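Side-chain contact in TATA-box-binding protein (PDB 1MP9), which probably binds the TATA box of archaeal promoters as a general transcription factor, helping to activate genes transcribed by RNA polymerase: residues T163-K166 against E170-K173. Numbering follows the deposited sequence.
Sequences TGAK and EVHK
A carboxylate-to-backbone hydrogen bond beside a small apolar contact joins Glu-170 and Val-171, in the first turns of helix 168-184, to Ala-165 and Lys-166, in the turn that leads from strand 159-165 into that helix. The case illustrates how a helix can hold the chain that leads into it. The backbone N of Lys-166 gives its hydrogen to OE1 of Glu-170 over 2.8 Å, at an N-H...O angle of 160°, and meets that oxygen nearly in line with its C-O bond. The backbone N of Arg-167 is a second donor to OE1, and two successive amides are thus gripped by one oxygen. Glu-170 reaches them with CG set beside its own backbone N (chi1 -57°) and the chain extended beyond. In the TBP fold each repeat contributes a long helix packed on the curved antiparallel sheet, and this strand-to-helix turn belongs to the second repeat. With an alanine in place of Glu-170, the amide N-H groups of Lys-166 and Arg-167 would probably be left without their shared acceptor, and the turn without this tie to the helix. Alongside the carboxylate, CB of Ala-165 lies 3.6 Å from OE1 of Glu-170 and 3.7 Å from CG2 of Val-171, the methyl anti to that residue's carbonyl carbon. Val-171 also packs on Ile-109 and Ala-111 of strand 103-114, while Ala-165 touches Val-150 of strand 150-154.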
loop_
_atom_site.group_PDB
_atom_site.type_symbol
_atom_site.label_atom_id
_atom_site.label_comp_id
_atom_site.label_asym_id
_atom_site.label_seq_id
_atom_site.Cartn_x
_atom_site.Cartn_y
_atom_site.Cartn_z
ATOM N N THR A 163 0.725 -6.374 4.845
ATOM C CA THR A 163 0.002 -5.784 5.963
ATOM C C THR A 163 -1.530 -5.900 5.771
ATOM O O THR A 163 -2.022 -5.973 4.645
ATOM C CB THR A 163 0.409 -4.273 6.164
ATOM O OG1 THR A 163 -0.292 -3.723 7.279
ATOM C CG2 THR A 163 0.042 -3.430 4.922
ATOM N N GLY A 164 -2.276 -5.907 6.866
ATOM C CA GLY A 164 -3.724 -5.981 6.737
ATOM C C GLY A 164 -4.304 -7.278 7.271
ATOM O O GLY A 164 -5.468 -7.339 7.609
ATOM N N ALA A 165 -3.491 -8.319 7.362
ATOM C CA ALA A 165 -3.994 -9.590 7.829
ATOM C C ALA A 165 -4.215 -9.598 9.329
ATOM O O ALA A 165 -3.540 -8.879 10.074
ATOM C CB ALA A 165 -3.033 -10.700 7.453
ATOM N N LYS A 166 -5.170 -10.408 9.761
ATOM C CA LYS A 166 -5.453 -10.534 11.167
ATOM C C LYS A 166 -5.110 -11.938 11.650
ATOM O O LYS A 166 -5.175 -12.214 12.847
ATOM C CB LYS A 166 -6.925 -10.218 11.455
ATOM C CG LYS A 166 -7.266 -8.755 11.270
ATOM C CD LYS A 166 -8.737 -8.496 11.584
ATOM C CE LYS A 166 -9.125 -7.063 11.252
ATOM N NZ LYS A 166 -10.525 -6.775 11.694
ATOM N N GLU A 170 -3.500 -16.135 6.866
ATOM C CA GLU A 170 -3.829 -15.205 5.778
ATOM C C GLU A 170 -2.524 -14.633 5.216
ATOM O O GLU A 170 -2.391 -14.430 3.994
ATOM C CB GLU A 170 -4.694 -14.042 6.278
ATOM C CG GLU A 170 -5.989 -14.456 6.933
ATOM C CD GLU A 170 -6.786 -13.254 7.390
ATOM O OE1 GLU A 170 -6.206 -12.316 7.978
ATOM O OE2 GLU A 170 -8.009 -13.245 7.150
ATOM N N VAL A 171 -1.576 -14.326 6.103
ATOM C CA VAL A 171 -0.303 -13.813 5.613
ATOM C C VAL A 171 0.300 -14.818 4.658
ATOM O O VAL A 171 0.681 -14.470 3.518
ATOM C CB VAL A 171 0.696 -13.578 6.726
ATOM C CG1 VAL A 171 2.080 -13.250 6.097
ATOM C CG2 VAL A 171 0.216 -12.403 7.618
ATOM N N HIS A 172 0.380 -16.075 5.098
ATOM C CA HIS A 172 0.958 -17.098 4.243
ATOM C C HIS A 172 0.173 -17.341 2.977
ATOM O O HIS A 172 0.752 -17.653 1.932
ATOM C CB HIS A 172 1.140 -18.419 4.994
ATOM C CG HIS A 172 2.301 -18.410 5.925
ATOM N ND1 HIS A 172 2.238 -17.874 7.197
ATOM C CD2 HIS A 172 3.548 -18.913 5.788
ATOM C CE1 HIS A 172 3.396 -18.062 7.807
ATOM N NE2 HIS A 172 4.206 -18.695 6.972
ATOM N N LYS A 173 -1.139 -17.214 3.049
ATOM C CA LYS A 173 -1.930 -17.401 1.844
ATOM C C LYS A 173 -1.637 -16.302 0.815
ATOM O O LYS A 173 -1.487 -16.558 -0.388
ATOM C CB LYS A 173 -3.421 -17.340 2.148
ATOM C CG LYS A 173 -4.262 -17.403 0.871
ATOM C CD LYS A 173 -5.754 -17.457 1.196
ATOM C CE LYS A 173 -6.613 -17.435 -0.085
ATOM N NZ LYS A 173 -8.055 -17.501 0.324
#